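Local coordinates for protein nicotinate phosphoribosyltransferase (Porphyromonas gingivalis, PDB 2IM5) that probably catalyses the ATP-dependent transfer of a phosphoribosyl group to nicotinate, giving nicotinate ribonucleotide on the route to NAD, at residues G152-M155 and R156-A160; P310-A313 and I314-Q317; S98-A101 and Q102-D106. All coordinates share one frame; numbering follows the deposited sequence.

Interaction 1 of 3, residues G152-M155 and R156-A160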
ATOM      1  N   GLY A 152      -3.979  14.150 -16.502  1.00 27.38           N
ATOM      2  CA  GLY A 152      -5.273  14.449 -15.925  1.00 29.06           C
ATOM      3  C   GLY A 152      -6.353  14.593 -16.984  1.00 30.77           C
ATOM      4  O   GLY A 152      -7.432  14.005 -16.868  1.00 28.87           O
ATOM      5  N   GLU A 153      -6.064  15.371 -18.028  1.00 32.64           N
ATOM      6  CA  GLU A 153      -7.033  15.590 -19.098  1.00 34.27           C
ATOM      7  C   GLU A 153      -7.371  14.277 -19.795  1.00 33.33           C
ATOM      8  O   GLU A 153      -8.527  14.027 -20.143  1.00 33.71           O
ATOM      9  CB  GLU A 153      -6.491  16.616 -20.101  1.00 37.59           C
ATOM     10  CG  GLU A 153      -6.191  17.981 -19.463  1.00 45.62           C
ATOM     11  CD  GLU A 153      -5.599  19.005 -20.439  1.00 50.34           C
ATOM     12  OE1 GLU A 153      -4.625  18.671 -21.150  1.00 52.35           O
ATOM     13  OE2 GLU A 153      -6.101  20.155 -20.482  1.00 54.75           O
ATOM     14  N   LEU A 154      -6.366  13.429 -19.981  1.00 31.17           N
ATOM     15  CA  LEU A 154      -6.580  12.141 -20.626  1.00 31.51           C
ATOM     16  C   LEU A 154      -7.529  11.257 -19.811  1.00 32.14           C
ATOM     17  O   LEU A 154      -8.481  10.692 -20.354  1.00 32.65           O
ATOM     18  CB  LEU A 154      -5.244  11.418 -20.812  1.00 31.90           C
ATOM     19  CG  LEU A 154      -5.301  10.066 -21.533  1.00 32.53           C
ATOM     20  CD1 LEU A 154      -5.664  10.269 -23.001  1.00 32.97           C
ATOM     21  CD2 LEU A 154      -3.952   9.374 -21.423  1.00 31.84           C
ATOM     22  N   MET A 155      -7.263  11.133 -18.510  1.00 30.33           N
ATOM     23  CA  MET A 155      -8.107  10.312 -17.645  1.00 28.89           C
ATOM     24  C   MET A 155      -9.532  10.872 -17.634  1.00 30.08           C
ATOM     25  O   MET A 155     -10.505  10.114 -17.657  1.00 28.65           O
ATOM     26  CB  MET A 155      -7.550  10.283 -16.214  1.00 27.33           C
ATOM     27  CG  MET A 155      -6.168   9.622 -16.058  1.00 26.83           C
ATOM     28  SD  MET A 155      -6.111   7.836 -16.450  1.00 22.92           S
ATOM     29  CE  MET A 155      -6.645   7.164 -14.949  1.00 28.28           C
ATOM     30  N   ARG A 156      -9.643  12.199 -17.598  1.00 30.59           N
ATOM     31  CA  ARG A 156     -10.943  12.869 -17.586  1.00 32.34           C
ATOM     32  C   ARG A 156     -11.715  12.528 -18.856  1.00 33.64           C
ATOM     33  O   ARG A 156     -12.872  12.120 -18.805  1.00 33.80           O
ATOM     34  CB  ARG A 156     -10.752  14.388 -17.498  1.00 31.53           C
ATOM     35  CG  ARG A 156     -12.042  15.189 -17.394  1.00 32.22           C
ATOM     36  CD  ARG A 156     -11.735  16.677 -17.444  1.00 32.84           C
ATOM     37  NE  ARG A 156     -11.180  17.056 -18.743  1.00 33.96           N
ATOM     38  CZ  ARG A 156     -10.362  18.085 -18.947  1.00 34.63           C
ATOM     39  NH1 ARG A 156      -9.981  18.860 -17.936  1.00 34.68           N
ATOM     40  NH2 ARG A 156      -9.918  18.335 -20.167  1.00 35.32           N
ATOM     41  N   GLU A 157     -11.051  12.690 -19.995  1.00 35.39           N
ATOM     42  CA  GLU A 157     -11.645  12.418 -21.297  1.00 37.31           C
ATOM     43  C   GLU A 157     -12.169  10.992 -21.402  1.00 36.91           C
ATOM     44  O   GLU A 157     -13.280  10.773 -21.883  1.00 36.82           O
ATOM     45  CB  GLU A 157     -10.612  12.666 -22.399  1.00 40.54           C
ATOM     46  CG  GLU A 157     -11.101  12.364 -23.805  1.00 47.18           C
ATOM     47  CD  GLU A 157      -9.961  12.280 -24.821  1.00 51.15           C
ATOM     48  OE1 GLU A 157      -9.165  13.245 -24.909  1.00 52.66           O
ATOM     49  OE2 GLU A 157      -9.865  11.251 -25.530  1.00 52.66           O
ATOM     50  N   HIS A 158     -11.369  10.021 -20.967  1.00 36.36           N
ATOM     51  CA  HIS A 158     -11.790   8.619 -21.028  1.00 35.07           C
ATOM     52  C   HIS A 158     -12.603   8.174 -19.812  1.00 34.76           C
ATOM     53  O   HIS A 158     -12.973   7.004 -19.708  1.00 35.55           O
ATOM     54  CB  HIS A 158     -10.580   7.692 -21.190  1.00 33.63           C
ATOM     55  CG  HIS A 158      -9.899   7.810 -22.519  1.00 33.75           C
ATOM     56  ND1 HIS A 158      -9.126   8.898 -22.868  1.00 33.92           N
ATOM     57  CD2 HIS A 158      -9.891   6.984 -23.591  1.00 31.99           C
ATOM     58  CE1 HIS A 158      -8.673   8.737 -24.096  1.00 32.51           C
ATOM     59  NE2 HIS A 158      -9.123   7.583 -24.557  1.00 32.22           N
ATOM     60  N   ARG A 159     -12.879   9.102 -18.899  1.00 36.08           N
ATOM     61  CA  ARG A 159     -13.650   8.784 -17.700  1.00 36.03           C
ATOM     62  C   ARG A 159     -13.058   7.585 -16.971  1.00 34.51           C
ATOM     63  O   ARG A 159     -13.773   6.669 -16.569  1.00 32.52           O
ATOM     64  CB  ARG A 159     -15.102   8.496 -18.077  1.00 39.35           C
ATOM     65  CG  ARG A 159     -15.810   9.687 -18.688  1.00 44.26           C
ATOM     66  CD  ARG A 159     -17.167   9.299 -19.237  1.00 49.62           C
ATOM     67  NE  ARG A 159     -17.860  10.453 -19.806  1.00 54.24           N
ATOM     68  CZ  ARG A 159     -18.350  11.462 -19.093  1.00 56.01           C
ATOM     69  NH1 ARG A 159     -18.229  11.468 -17.771  1.00 56.72           N
ATOM     70  NH2 ARG A 159     -18.957  12.473 -19.703  1.00 57.66           N
ATOM     71  N   ALA A 160     -11.740   7.596 -16.814  1.00 33.93           N
ATOM     72  CA  ALA A 160     -11.044   6.519 -16.132  1.00 32.91           C
ATOM     73  C   ALA A 160     -10.893   6.863 -14.652  1.00 32.50           C
ATOM     74  O   ALA A 160     -10.029   7.664 -14.280  1.00 34.04           O
ATOM     75  CB  ALA A 160      -9.673   6.299 -16.770  1.00 33.60           C
TER
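Met155 and Ala160, Leu154 and His158, and Glu153 and Arg156 meet in a local contact along the last turn of helix 141-157, where the helix stops and the chain turns off. Two ordinary helical bonds lead in, from Arg156 N to Gly152 O and from Glu157 N to Glu153 O. Leu154 O is then gripped twice by His158: the backbone N reaches it at 3.0 Å, and ring atom ND1 comes from the other face of the carbonyl plane at 3.2 Å. The oxygen lies near the plane of the imidazole, so the second bond fixes the ring's rotation. Leu154 CG swings to the far side from the backbone N (chi1 -178°), which brings CD1 to 3.5 Å from His158 CE1. On the solvent side, Glu153 and Arg156 run side by side, and CA and CB of Glu153 lie over one face of the Arg156 guanidinium. Their charged ends, OE2 and NH2, stay 4.2 Å apart; Glu153 instead forms a salt bridge with Arg149. Beneath the turn the thioether of Met155, bent at chi2 and chi3, brings CE to 3.6 Å from Ala160 CB. From helix 310-320, Pro310 meets Met155, Gln317 meets Ala160, and Ile314 meets Leu154 and His158. Arg159 adopts a positive phi of 52°, its N bonds back to Arg156 O, and Ala160 N reaches Met155 O at 2.9 Å: a Schellman motif, the classic C-terminal helix cap.

Interaction 2 of 3, residues P310-A313 and I314-Q317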
ATOM      1  N   PRO A 310      -1.391   6.084 -17.290  1.00 29.44           N
ATOM      2  CA  PRO A 310      -2.741   6.435 -17.733  1.00 29.80           C
ATOM      3  C   PRO A 310      -3.166   5.638 -18.967  1.00 29.99           C
ATOM      4  O   PRO A 310      -4.290   5.137 -19.041  1.00 28.91           O
ATOM      5  CB  PRO A 310      -2.626   7.930 -18.002  1.00 30.93           C
ATOM      6  CG  PRO A 310      -1.657   8.366 -16.936  1.00 30.37           C
ATOM      7  CD  PRO A 310      -0.594   7.292 -17.004  1.00 29.50           C
ATOM      8  N   GLN A 311      -2.259   5.502 -19.925  1.00 30.54           N
ATOM      9  CA  GLN A 311      -2.564   4.774 -21.147  1.00 32.13           C
ATOM     10  C   GLN A 311      -2.869   3.304 -20.894  1.00 31.94           C
ATOM     11  O   GLN A 311      -3.783   2.745 -21.491  1.00 31.83           O
ATOM     12  CB  GLN A 311      -1.410   4.898 -22.144  1.00 34.63           C
ATOM     13  CG  GLN A 311      -1.704   4.263 -23.500  1.00 38.27           C
ATOM     14  CD  GLN A 311      -3.041   4.715 -24.090  1.00 40.30           C
ATOM     15  OE1 GLN A 311      -3.327   5.916 -24.176  1.00 42.10           O
ATOM     16  NE2 GLN A 311      -3.862   3.749 -24.503  1.00 40.77           N
ATOM     17  N   ARG A 312      -2.099   2.671 -20.017  1.00 31.83           N
ATOM     18  CA  ARG A 312      -2.335   1.271 -19.703  1.00 32.69           C
ATOM     19  C   ARG A 312      -3.694   1.114 -19.011  1.00 30.94           C
ATOM     20  O   ARG A 312      -4.382   0.108 -19.195  1.00 31.69           O
ATOM     21  CB  ARG A 312      -1.228   0.734 -18.794  1.00 36.27           C
ATOM     22  CG  ARG A 312      -1.396  -0.730 -18.443  1.00 43.40           C
ATOM     23  CD  ARG A 312      -1.035  -1.636 -19.608  1.00 49.30           C
ATOM     24  NE  ARG A 312       0.406  -1.627 -19.868  1.00 55.41           N
ATOM     25  CZ  ARG A 312       1.014  -2.379 -20.788  1.00 58.68           C
ATOM     26  NH1 ARG A 312       0.312  -3.213 -21.551  1.00 59.69           N
ATOM     27  NH2 ARG A 312       2.333  -2.304 -20.941  1.00 59.44           N
ATOM     28  N   ALA A 313      -4.073   2.108 -18.216  1.00 28.55           N
ATOM     29  CA  ALA A 313      -5.353   2.071 -17.520  1.00 27.82           C
ATOM     30  C   ALA A 313      -6.483   2.078 -18.550  1.00 26.62           C
ATOM     31  O   ALA A 313      -7.474   1.349 -18.417  1.00 23.11           O
ATOM     32  CB  ALA A 313      -5.483   3.272 -16.585  1.00 27.46           C
ATOM     33  N   ILE A 314      -6.322   2.902 -19.581  1.00 27.16           N
ATOM     34  CA  ILE A 314      -7.321   3.003 -20.639  1.00 29.38           C
ATOM     35  C   ILE A 314      -7.471   1.665 -21.369  1.00 29.95           C
ATOM     36  O   ILE A 314      -8.576   1.269 -21.727  1.00 29.53           O
ATOM     37  CB  ILE A 314      -6.944   4.124 -21.642  1.00 30.42           C
ATOM     38  CG1 ILE A 314      -7.082   5.487 -20.955  1.00 30.92           C
ATOM     39  CG2 ILE A 314      -7.843   4.059 -22.880  1.00 31.37           C
ATOM     40  CD1 ILE A 314      -6.540   6.645 -21.755  1.00 30.86           C
ATOM     41  N   GLU A 315      -6.358   0.967 -21.576  1.00 31.11           N
ATOM     42  CA  GLU A 315      -6.386  -0.332 -22.246  1.00 32.30           C
ATOM     43  C   GLU A 315      -7.144  -1.363 -21.406  1.00 32.22           C
ATOM     44  O   GLU A 315      -7.988  -2.093 -21.924  1.00 31.92           O
ATOM     45  CB  GLU A 315      -4.960  -0.827 -22.500  1.00 35.16           C
ATOM     46  CG  GLU A 315      -4.206  -0.063 -23.573  1.00 40.25           C
ATOM     47  CD  GLU A 315      -2.700  -0.252 -23.470  1.00 43.81           C
ATOM     48  OE1 GLU A 315      -2.260  -1.389 -23.192  1.00 46.08           O
ATOM     49  OE2 GLU A 315      -1.954   0.736 -23.671  1.00 47.20           O
ATOM     50  N   ILE A 316      -6.841  -1.422 -20.110  1.00 31.73           N
ATOM     51  CA  ILE A 316      -7.516  -2.359 -19.214  1.00 30.47           C
ATOM     52  C   ILE A 316      -9.002  -2.023 -19.168  1.00 29.96           C
ATOM     53  O   ILE A 316      -9.855  -2.904 -19.099  1.00 30.04           O
ATOM     54  CB  ILE A 316      -6.938  -2.279 -17.777  1.00 31.23           C
ATOM     55  CG1 ILE A 316      -5.487  -2.767 -17.774  1.00 31.90           C
ATOM     56  CG2 ILE A 316      -7.780  -3.126 -16.819  1.00 30.95           C
ATOM     57  CD1 ILE A 316      -4.780  -2.606 -16.433  1.00 33.13           C
ATOM     58  N   GLN A 317      -9.297  -0.731 -19.211  1.00 29.93           N
ATOM     59  CA  GLN A 317     -10.663  -0.243 -19.180  1.00 31.36           C
ATOM     60  C   GLN A 317     -11.462  -0.863 -20.338  1.00 31.86           C
ATOM     61  O   GLN A 317     -12.626  -1.224 -20.176  1.00 31.80           O
ATOM     62  CB  GLN A 317     -10.631   1.290 -19.255  1.00 31.02           C
ATOM     63  CG  GLN A 317     -11.954   1.999 -19.049  1.00 33.32           C
ATOM     64  CD  GLN A 317     -11.764   3.491 -18.819  1.00 34.60           C
ATOM     65  OE1 GLN A 317     -10.764   4.077 -19.250  1.00 36.23           O
ATOM     66  NE2 GLN A 317     -12.723   4.114 -18.143  1.00 34.66           N
TER
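Arg312 and Glu315 meet obliquely across one turn near the start of helix 310-320, with Arg312 NH1 3.6 Å from Glu315 OE1. The oxygen lies well out of the guanidinium plane and the two flat groups are turned 61° apart, so this salt bridge rests on charge alone, with no N-H aimed at the carboxylate. The other oxygen, OE2, sits 3.5 Å from Gln311 CG, where the two side chains cross at about a right angle with amide and carboxylate nearly coplanar. Glu315 lies across this turn because its CG stands beside the backbone N (chi1 -71°) and the chain then runs on extended. Arg312 bends at chi2 and chi3 to meet it. Behind these side chains, helical bonds set the spacing, such as Ile316 N to Arg312 O at 3.0 Å. The buried side is apolar: Ile314 rests on Leu154 and His158, while Ala313 and Ile316 pack on Phe328 of strand 325-330. Thr309 OG1 takes the N-H of Arg312 in the first turn. Helix 310-320 is the crossover helix of the beta-alpha-beta unit between strands 301-304 and 325-330. On its outer side the bridge is an attraction of charges without a directed N-H, which at an exposed arginine is probably modest.

Interaction 3 of 3, residues S98-A101 and Q102-D106; sequences SIDA and QGHLD
Ser98 and Asp106 pair as the hydrogen-bonded rung of a β-hairpin, Ser98 N donating to Asp106 O and Asp106 N to Ser98 O, the latter at 2.7 Å. The next rung, Ile99 with Leu105, is a non-hydrogen-bonded pair, and here Ile99 CA-H approaches His104 O, with 3.3 Å between CA and O. That same carbonyl accepts the N-H of Asp100. A type I turn from Asp100 to Gly103 closes the end, with Gly103 N bonded to Asp100 O.

Side-chain polar bonds centre on Asp100. Its CG lies between the backbone N and the carbonyl carbon (chi1 62°), folding the carboxylate back over the turn. OD1 takes the His104 N-H, with 2.8 Å from OD1 to N, from above the carboxylate plane, and more weakly that of Gln102; one oxygen thus holds two backbone N-H groups of residues 102-104. At the open end of the hairpin a water links Ser98 OG to Asp106 OD1, to which it donates at 2.6 Å; Arg108 forms a salt bridge to the same carboxylate oxygen.

Apolar contact lies on the Ile99-Leu105 face. Ile99 CG2 presses tightly on Gly103, 3.5 Å from its CA, where positive phi (79°) suits a residue without a side chain. CD1 of Ile99 is 4.2 Å from CD1 of Leu105.

Strand 95-99 is the outermost strand of the antiparallel sheet within this chain, and 105-110 lies between it and strand 29-36. Phe42 and helix 44-56, through Glu44, Phe46 and Ala47, pack against the Ile99-Leu105 face.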
ATOM      1  N   SER A  98      21.386   0.419   9.162  1.00 27.16           N
ATOM      2  CA  SER A  98      22.783   0.056   9.002  1.00 29.54           C
ATOM      3  C   SER A  98      23.104  -0.338   7.570  1.00 30.29           C
ATOM      4  O   SER A  98      22.210  -0.532   6.743  1.00 29.50           O
ATOM      5  CB  SER A  98      23.136  -1.106   9.923  1.00 29.00           C
ATOM      6  OG  SER A  98      22.410  -2.263   9.557  1.00 32.40           O
ATOM      7  N   ILE A  99      24.396  -0.436   7.285  1.00 31.92           N
ATOM      8  CA  ILE A  99      24.866  -0.848   5.971  1.00 35.35           C
ATOM      9  C   ILE A  99      25.304  -2.282   6.218  1.00 36.59           C
ATOM     10  O   ILE A  99      26.147  -2.517   7.069  1.00 36.92           O
ATOM     11  CB  ILE A  99      26.086  -0.015   5.517  1.00 36.08           C
ATOM     12  CG1 ILE A  99      25.745   1.480   5.550  1.00 34.92           C
ATOM     13  CG2 ILE A  99      26.511  -0.440   4.115  1.00 35.72           C
ATOM     14  CD1 ILE A  99      24.604   1.876   4.628  1.00 34.91           C
ATOM     15  N   ASP A 100      24.725  -3.240   5.499  1.00 39.61           N
ATOM     16  CA  ASP A 100      25.082  -4.639   5.717  1.00 42.44           C
ATOM     17  C   ASP A 100      26.462  -5.001   5.196  1.00 44.30           C
ATOM     18  O   ASP A 100      27.187  -4.153   4.668  1.00 45.05           O
ATOM     19  CB  ASP A 100      24.037  -5.586   5.103  1.00 43.19           C
ATOM     20  CG  ASP A 100      23.919  -5.443   3.596  1.00 44.85           C
ATOM     21  OD1 ASP A 100      24.935  -5.130   2.944  1.00 46.71           O
ATOM     22  OD2 ASP A 100      22.811  -5.664   3.060  1.00 45.27           O
ATOM     23  N   ALA A 101      26.815  -6.274   5.354  1.00 45.77           N
ATOM     24  CA  ALA A 101      28.110  -6.790   4.924  1.00 46.73           C
ATOM     25  C   ALA A 101      28.364  -6.558   3.440  1.00 47.79           C
ATOM     26  O   ALA A 101      29.507  -6.371   3.025  1.00 49.30           O
ATOM     27  CB  ALA A 101      28.207  -8.275   5.241  1.00 46.64           C
ATOM     28  N   GLN A 102      27.303  -6.565   2.641  1.00 48.26           N
ATOM     29  CA  GLN A 102      27.440  -6.358   1.200  1.00 48.04           C
ATOM     30  C   GLN A 102      27.428  -4.884   0.806  1.00 46.58           C
ATOM     31  O   GLN A 102      27.434  -4.561  -0.380  1.00 47.25           O
ATOM     32  CB  GLN A 102      26.321  -7.083   0.441  1.00 49.63           C
ATOM     33  CG  GLN A 102      26.409  -8.600   0.450  1.00 52.28           C
ATOM     34  CD  GLN A 102      26.384  -9.189   1.851  1.00 54.66           C
ATOM     35  OE1 GLN A 102      27.413  -9.263   2.530  1.00 55.88           O
ATOM     36  NE2 GLN A 102      25.201  -9.604   2.295  1.00 55.25           N
ATOM     37  N   GLY A 103      27.402  -3.992   1.793  1.00 45.22           N
ATOM     38  CA  GLY A 103      27.388  -2.567   1.498  1.00 41.97           C
ATOM     39  C   GLY A 103      26.016  -2.040   1.104  1.00 40.30           C
ATOM     40  O   GLY A 103      25.894  -0.963   0.517  1.00 39.27           O
ATOM     41  N   HIS A 104      24.977  -2.799   1.434  1.00 38.14           N
ATOM     42  CA  HIS A 104      23.613  -2.420   1.105  1.00 36.79           C
ATOM     43  C   HIS A 104      22.898  -1.800   2.299  1.00 34.18           C
ATOM     44  O   HIS A 104      23.215  -2.098   3.452  1.00 33.01           O
ATOM     45  CB  HIS A 104      22.852  -3.653   0.621  1.00 39.82           C
ATOM     46  CG  HIS A 104      23.455  -4.289  -0.593  1.00 42.80           C
ATOM     47  ND1 HIS A 104      23.340  -5.636  -0.864  1.00 44.17           N
ATOM     48  CD2 HIS A 104      24.167  -3.757  -1.617  1.00 42.96           C
ATOM     49  CE1 HIS A 104      23.955  -5.908  -2.003  1.00 44.79           C
ATOM     50  NE2 HIS A 104      24.464  -4.785  -2.479  1.00 44.99           N
ATOM     51  N   LEU A 105      21.934  -0.932   2.020  1.00 31.82           N
ATOM     52  CA  LEU A 105      21.179  -0.282   3.084  1.00 30.67           C
ATOM     53  C   LEU A 105      20.219  -1.280   3.722  1.00 28.69           C
ATOM     54  O   LEU A 105      19.411  -1.894   3.031  1.00 27.82           O
ATOM     55  CB  LEU A 105      20.400   0.911   2.523  1.00 30.84           C
ATOM     56  CG  LEU A 105      19.541   1.715   3.504  1.00 31.48           C
ATOM     57  CD1 LEU A 105      20.393   2.247   4.647  1.00 30.02           C
ATOM     58  CD2 LEU A 105      18.878   2.859   2.756  1.00 31.77           C
ATOM     59  N   ASP A 106      20.322  -1.438   5.036  1.00 27.38           N
ATOM     60  CA  ASP A 106      19.465  -2.357   5.784  1.00 28.50           C
ATOM     61  C   ASP A 106      18.695  -1.598   6.860  1.00 27.00           C
ATOM     62  O   ASP A 106      19.293  -0.882   7.673  1.00 25.85           O
ATOM     63  CB  ASP A 106      20.314  -3.448   6.447  1.00 31.92           C
ATOM     64  CG  ASP A 106      19.474  -4.485   7.185  1.00 36.20           C
ATOM     65  OD1 ASP A 106      18.839  -4.136   8.209  1.00 39.00           O
ATOM     66  OD2 ASP A 106      19.447  -5.658   6.740  1.00 39.19           O
TER
HETATM   67  O   HOH W   1      19.508  -2.519  10.137  1.00 27.42           O

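How the interactions relate
From the N terminus, interaction 3 comes first: residues 98-106 close a short hairpin at the edge of the antiparallel sheet, in the N-terminal part of the protein. Interaction 1 follows, ending helix 141-157 and releasing the chain toward strand 162-164 of the parallel sheet. Interaction 2 comes last, in the helix that links strands 301-304 and 325-330 of that sheet. The three are in series and none nests or crosses. Interactions 1 and 2 touch, their centres about 10 Å apart: Gln317 NE2 probably hydrogen-bonds to Arg159 O, tying the turn after helix 141-157 to helix 310-320. Interaction 3 stands apart, about 43 Å from interaction 1 between centres.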